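Type 3A cellulose-binding domain protein (Clostridium thermocellum, PDB 4B9P) serves as the extracellular cellulose-binding module of the anti-sigma factor RsgI2, where polysaccharide binding may trigger release of the sigma factor SigI2. Local coordinates at residues A[6-11]-A[28-33]; A[21-26]-A[109-114]. All blocks are in the same frame, centred on the assembly; numbering follows the deposited sequence.

Both contacts belong to one antiparallel sheet of the family 3 carbohydrate-binding module, and both use strand 25-31, whose C-terminal part pairs with strand 7-13 in interaction 1 and whose start, with the loop before it, meets strand 104-111 in interaction 2. Their centres are about 22 Å apart, on opposite sides of the chain's centre, yet they touch where A11 CB packs on R26 O. Interaction 1 is a regular, partly buried ladder with a mostly polar outer face. Interaction 2 is more buried, its pairing reduced to a single bridge, with a carboxylate-guanidinium pair on one face and, on the other, apolar packing close to the calcium site.

Interaction 1 (A[6-11]-A[28-33]); sequences KIELQA and KLINTG
I7 to Q10 pair with N31 to K28 as a regular antiparallel ladder between strands 7-13 and 25-31, neighbours in one sheet of the CBM3 beta-sandwich. In the hydrogen-bonded pair E8-I30, E8 N reaches I30 O and I30 N reaches E8 O, both at 2.9 Å. Q10 and K28 repeat the pattern. I7, L9 and L29 face inward: I7 CD1 lies 3.9 Å from L29 CD1, the two side chains crossing obliquely, while V154 and W162 of the facing sheet press on I7 and L9. On the outer face, the amide of Q10 is held by its NE2-H, which meets E8 OE2 at 2.9 Å almost in the amide plane. I30 CD1 lies against this group, 3.7 Å from Q10 NE2, and a water links Q10 OE1 to K28 NZ. Just before strand 7-13 begins and just after 25-31 ends, K6 O takes the N-H of T32 at 3.0 Å, with the donor 42° above the carbonyl plane, and a weak bond from G33 N. N31 turns inward, its CG anti to the backbone N (chi1 -174°); OD1 closes an Asx turn by accepting from G33 N, and ND2 bonds to L99 O and T35 O. The ladder thus has an apolar inner face, apart from N31, and a mostly polar outer one; the buried N31 amide is met mainly by backbone groups, with a water also at OD1.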
loop_
_atom_site.group_PDB
_atom_site.type_symbol
_atom_site.label_atom_id
_atom_site.label_comp_id
_atom_site.label_asym_id
_atom_site.label_seq_id
_atom_site.Cartn_x
_atom_site.Cartn_y
_atom_site.Cartn_z
ATOM N N LYS A 6 2.682 -19.247 2.279
ATOM C CA LYS A 6 2.065 -18.732 1.068
ATOM C C LYS A 6 1.076 -17.656 1.425
ATOM O O LYS A 6 0.378 -17.739 2.447
ATOM C CB LYS A 6 1.348 -19.847 0.296
ATOM C CG LYS A 6 1.004 -19.475 -1.138
ATOM C CD LYS A 6 0.371 -20.658 -1.855
ATOM C CE LYS A 6 -0.272 -20.274 -3.189
ATOM N NZ LYS A 6 -1.250 -21.321 -3.630
ATOM N N ILE A 7 1.023 -16.616 0.589
ATOM C CA ILE A 7 0.076 -15.539 0.777
ATOM C C ILE A 7 -0.622 -15.208 -0.544
ATOM O O ILE A 7 -0.129 -15.576 -1.626
ATOM C CB ILE A 7 0.762 -14.262 1.314
ATOM C CG1 ILE A 7 1.944 -13.863 0.434
ATOM C CG2 ILE A 7 1.165 -14.481 2.787
ATOM C CD1 ILE A 7 2.554 -12.548 0.780
ATOM N N GLU A 8 -1.739 -14.499 -0.441
ATOM C CA GLU A 8 -2.392 -13.908 -1.575
ATOM C C GLU A 8 -2.619 -12.446 -1.229
ATOM O O GLU A 8 -2.973 -12.133 -0.095
ATOM C CB GLU A 8 -3.730 -14.612 -1.870
ATOM C CG GLU A 8 -4.436 -14.033 -3.057
ATOM C CD GLU A 8 -5.664 -14.818 -3.436
ATOM O OE1 GLU A 8 -5.497 -15.865 -4.098
ATOM O OE2 GLU A 8 -6.799 -14.406 -3.110
ATOM N N LEU A 9 -2.444 -11.549 -2.198
ATOM C CA LEU A 9 -2.640 -10.132 -1.967
ATOM C C LEU A 9 -3.751 -9.681 -2.901
ATOM O O LEU A 9 -3.637 -9.841 -4.126
ATOM C CB LEU A 9 -1.337 -9.396 -2.235
ATOM C CG LEU A 9 -1.179 -7.919 -1.911
ATOM C CD1 LEU A 9 -1.995 -6.987 -2.834
ATOM C CD2 LEU A 9 -1.366 -7.638 -0.434
ATOM N N GLN A 10 -4.821 -9.127 -2.324
ATOM C CA GLN A 10 -5.903 -8.523 -3.092
ATOM C C GLN A 10 -5.879 -7.023 -2.875
ATOM O O GLN A 10 -5.478 -6.558 -1.793
ATOM C CB GLN A 10 -7.269 -9.099 -2.735
ATOM C CG GLN A 10 -7.335 -10.568 -2.962
ATOM C CD GLN A 10 -8.716 -11.112 -2.707
ATOM O OE1 GLN A 10 -9.637 -10.364 -2.461
ATOM N NE2 GLN A 10 -8.866 -12.432 -2.727
ATOM N N ALA A 11 -6.296 -6.248 -3.866
ATOM C CA ALA A 11 -6.255 -4.791 -3.712
ATOM C C ALA A 11 -7.207 -4.143 -4.697
ATOM O O ALA A 11 -7.636 -4.761 -5.688
ATOM C CB ALA A 11 -4.844 -4.282 -3.962
ATOM N N LYS A 28 -5.834 -6.268 0.984
ATOM C CA LYS A 28 -6.199 -7.405 1.814
ATOM C C LYS A 28 -5.089 -8.441 1.654
ATOM O O LYS A 28 -4.850 -8.921 0.529
ATOM C CB LYS A 28 -7.557 -7.949 1.395
ATOM C CG LYS A 28 -8.115 -9.057 2.219
ATOM C CD LYS A 28 -9.583 -9.342 1.814
ATOM C CE LYS A 28 -10.118 -10.572 2.483
ATOM N NZ LYS A 28 -11.485 -10.972 2.034
ATOM N N LEU A 29 -4.399 -8.734 2.742
ATOM C CA LEU A 29 -3.338 -9.725 2.741
ATOM C C LEU A 29 -3.856 -10.983 3.384
ATOM O O LEU A 29 -4.310 -10.943 4.543
ATOM C CB LEU A 29 -2.181 -9.226 3.585
ATOM C CG LEU A 29 -1.036 -10.180 3.880
ATOM C CD1 LEU A 29 -0.287 -10.514 2.606
ATOM C CD2 LEU A 29 -0.104 -9.599 4.952
ATOM N N ILE A 30 -3.803 -12.077 2.650
ATOM C CA ILE A 30 -4.401 -13.331 3.099
ATOM C C ILE A 30 -3.342 -14.402 3.242
ATOM O O ILE A 30 -2.521 -14.592 2.345
ATOM C CB ILE A 30 -5.498 -13.853 2.127
ATOM C CG1 ILE A 30 -6.518 -12.738 1.862
ATOM C CG2 ILE A 30 -6.145 -15.116 2.678
ATOM C CD1 ILE A 30 -6.864 -12.610 0.403
ATOM N N ASN A 31 -3.358 -15.113 4.366
ATOM C CA ASN A 31 -2.459 -16.228 4.532
ATOM C C ASN A 31 -3.125 -17.470 3.928
ATOM O O ASN A 31 -4.096 -18.013 4.470
ATOM C CB ASN A 31 -2.161 -16.426 6.016
ATOM C CG ASN A 31 -1.099 -17.501 6.264
ATOM O OD1 ASN A 31 -0.848 -18.334 5.377
ATOM N ND2 ASN A 31 -0.487 -17.493 7.442
ATOM N N THR A 32 -2.596 -17.924 2.803
ATOM C CA THR A 32 -3.199 -19.057 2.108
ATOM C C THR A 32 -2.367 -20.330 2.265
ATOM O O THR A 32 -2.789 -21.377 1.779
ATOM C CB THR A 32 -3.427 -18.755 0.616
ATOM O OG1 THR A 32 -2.163 -18.424 0.041
ATOM C CG2 THR A 32 -4.370 -17.590 0.401
ATOM N N GLY A 33 -1.216 -20.242 2.946
ATOM C CA GLY A 33 -0.355 -21.383 3.205
ATOM C C GLY A 33 -0.763 -22.136 4.447
ATOM O O GLY A 33 -1.895 -22.060 4.894
HETATM O O HOH W 1 1.621 -19.564 5.105
HETATM O O HOH W 2 -2.181 -17.828 -2.708
HETATM O O HOH W 3 -12.026 -10.685 -1.031
#

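Interaction 2 (A[21-26]-A[109-114]); sequences KELQPR and SRIGNS
L23 and I111 form a single antiparallel hydrogen-bonded bridge, L23 N to I111 O at 2.8 Å and I111 N to L23 O at 3.0 Å, where the chain entering strand 25-31 meets the end of strand 104-111. Toward S109 the pairing weakens: S109 N gives only a weak bond, 3.4 Å, to P25 O, and the proline nitrogen has no proton to return. Water fills in, one molecule donating to S109 O at 2.9 Å and another joining P25 O to S109 OG, which also bonds to Y58 OH. One face is apolar. I111 CD1 comes up to P25 CD at 3.7 Å, the two side chains crossing at about a right angle, and L23 CB meets I111 CB at 4.1 Å. Y46, Y48 and Y131 touch this cluster, and the side chain of D136, a calcium ligand, lies about 4 Å from that of L23. The other face is polar. R110 CG stands anti to the carbonyl carbon (chi1 -63°). The guanidinium meets E22 OE2 at its edge: NH1 lies 3.3 Å from OE2, a salt bridge whose hydrogen bond is weak, and the carboxylate and guanidinium planes are 31° apart. R110 NH1 also bonds to L117 O, and NE pairs with D61. The Q24 side chain runs beside that of R110, while its OE1 bonds to H14. The carboxylates of E22 and D61 probably balance the charge of R110, whose orientation is probably restrained by E22, D61 and L117, while water makes good the proton that P25 lacks.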
loop_
_atom_site.group_PDB
_atom_site.type_symbol
_atom_site.label_atom_id
_atom_site.label_comp_id
_atom_site.label_asym_id
_atom_site.label_seq_id
_atom_site.Cartn_x
_atom_site.Cartn_y
_atom_site.Cartn_z
ATOM N N LYS A 21 -6.263 14.039 -5.337
ATOM C CA LYS A 21 -5.481 14.668 -4.264
ATOM C C LYS A 21 -5.195 13.690 -3.141
ATOM O O LYS A 21 -4.568 14.054 -2.143
ATOM C CB LYS A 21 -6.144 15.927 -3.741
ATOM C CG LYS A 21 -7.495 15.687 -3.127
ATOM C CD LYS A 21 -8.037 17.072 -2.634
ATOM C CE LYS A 21 -9.504 17.081 -2.285
ATOM N NZ LYS A 21 -9.757 16.355 -0.995
ATOM N N GLU A 22 -5.597 12.419 -3.312
ATOM C CA GLU A 22 -5.179 11.378 -2.384
ATOM C C GLU A 22 -5.160 10.040 -3.050
ATOM O O GLU A 22 -6.082 9.671 -3.761
ATOM C CB GLU A 22 -5.991 11.298 -1.093
ATOM C CG GLU A 22 -7.404 11.645 -1.100
ATOM C CD GLU A 22 -8.006 11.555 0.311
ATOM O OE1 GLU A 22 -8.297 10.429 0.715
ATOM O OE2 GLU A 22 -8.162 12.579 1.031
ATOM N N LEU A 23 -4.078 9.307 -2.853
ATOM C CA LEU A 23 -4.045 7.892 -3.250
ATOM C C LEU A 23 -4.842 7.111 -2.229
ATOM O O LEU A 23 -4.668 7.305 -1.034
ATOM C CB LEU A 23 -2.610 7.379 -3.264
ATOM C CG LEU A 23 -1.594 8.202 -4.042
ATOM C CD1 LEU A 23 -0.191 7.574 -3.954
ATOM C CD2 LEU A 23 -2.023 8.391 -5.489
ATOM N N GLN A 24 -5.722 6.226 -2.709
ATOM C CA GLN A 24 -6.544 5.416 -1.809
ATOM C C GLN A 24 -6.446 3.933 -2.165
ATOM O O GLN A 24 -7.423 3.301 -2.539
ATOM C CB GLN A 24 -7.997 5.878 -1.848
ATOM C CG GLN A 24 -8.173 7.206 -1.138
ATOM C CD GLN A 24 -9.618 7.451 -0.745
ATOM O OE1 GLN A 24 -10.507 6.616 -1.011
ATOM N NE2 GLN A 24 -9.865 8.589 -0.131
ATOM N N PRO A 25 -5.255 3.344 -2.009
ATOM C CA PRO A 25 -5.148 1.886 -2.148
ATOM C C PRO A 25 -5.786 1.171 -0.964
ATOM O O PRO A 25 -5.605 1.576 0.209
ATOM C CB PRO A 25 -3.626 1.668 -2.177
ATOM C CG PRO A 25 -3.104 2.737 -1.303
ATOM C CD PRO A 25 -3.994 3.938 -1.529
ATOM N N ARG A 26 -6.569 0.142 -1.269
ATOM C CA ARG A 26 -7.136 -0.723 -0.249
ATOM C C ARG A 26 -6.559 -2.106 -0.475
ATOM O O ARG A 26 -6.539 -2.570 -1.622
ATOM C CB ARG A 26 -8.649 -0.726 -0.354
ATOM C CG ARG A 26 -9.185 0.665 -0.072
ATOM C CD ARG A 26 -10.651 0.722 0.031
ATOM N NE ARG A 26 -11.033 2.013 0.589
ATOM C CZ ARG A 26 -12.259 2.284 1.001
ATOM N NH1 ARG A 26 -13.215 1.377 0.871
ATOM N NH2 ARG A 26 -12.533 3.459 1.534
ATOM N N SER A 109 -6.081 2.835 3.361
ATOM C CA SER A 109 -5.082 3.880 3.498
ATOM C C SER A 109 -5.401 5.084 2.665
ATOM O O SER A 109 -6.109 5.000 1.663
ATOM C CB SER A 109 -3.727 3.372 3.020
ATOM O OG SER A 109 -3.335 2.193 3.707
ATOM N N ARG A 110 -4.826 6.205 3.081
ATOM C CA ARG A 110 -4.836 7.438 2.289
ATOM C C ARG A 110 -3.438 8.006 2.297
ATOM O O ARG A 110 -2.822 8.085 3.350
ATOM C CB ARG A 110 -5.831 8.467 2.868
ATOM C CG ARG A 110 -7.269 7.997 2.842
ATOM C CD ARG A 110 -8.203 9.127 3.191
ATOM N NE ARG A 110 -7.983 9.491 4.558
ATOM C CZ ARG A 110 -7.899 10.725 5.044
ATOM N NH1 ARG A 110 -8.002 11.815 4.273
ATOM N NH2 ARG A 110 -7.707 10.844 6.340
ATOM N N ILE A 111 -2.980 8.488 1.147
ATOM C CA ILE A 111 -1.638 9.050 1.024
ATOM C C ILE A 111 -1.735 10.329 0.187
ATOM O O ILE A 111 -2.371 10.366 -0.862
ATOM C CB ILE A 111 -0.650 8.065 0.292
ATOM C CG1 ILE A 111 -0.535 6.748 1.097
ATOM C CG2 ILE A 111 0.731 8.675 0.069
ATOM C CD1 ILE A 111 -1.421 5.658 0.576
ATOM N N GLY A 112 -1.075 11.378 0.661
ATOM C CA GLY A 112 -1.035 12.613 -0.104
ATOM C C GLY A 112 -0.455 13.741 0.698
ATOM O O GLY A 112 0.022 13.572 1.836
ATOM N N ASN A 113 -0.489 14.934 0.097
ATOM C CA ASN A 113 -0.024 16.151 0.757
ATOM C C ASN A 113 -0.818 16.313 2.063
ATOM O O ASN A 113 -2.056 16.242 2.047
ATOM C CB ASN A 113 -0.311 17.305 -0.228
ATOM C CG ASN A 113 0.176 18.663 0.233
ATOM O OD1 ASN A 113 0.075 19.015 1.391
ATOM N ND2 ASN A 113 0.644 19.459 -0.709
ATOM N N SER A 114 -0.116 16.502 3.190
ATOM C CA SER A 114 -0.772 16.621 4.487
ATOM C C SER A 114 -1.912 17.647 4.480
ATOM O O SER A 114 -2.882 17.489 5.210
ATOM C CB SER A 114 0.288 16.933 5.552
ATOM O OG SER A 114 0.922 18.191 5.281
HETATM O O HOH W 4 -2.168 15.305 -2.102
HETATM O O HOH W 5 -4.090 0.179 2.056
HETATM O O HOH W 6 -8.822 4.184 0.976
#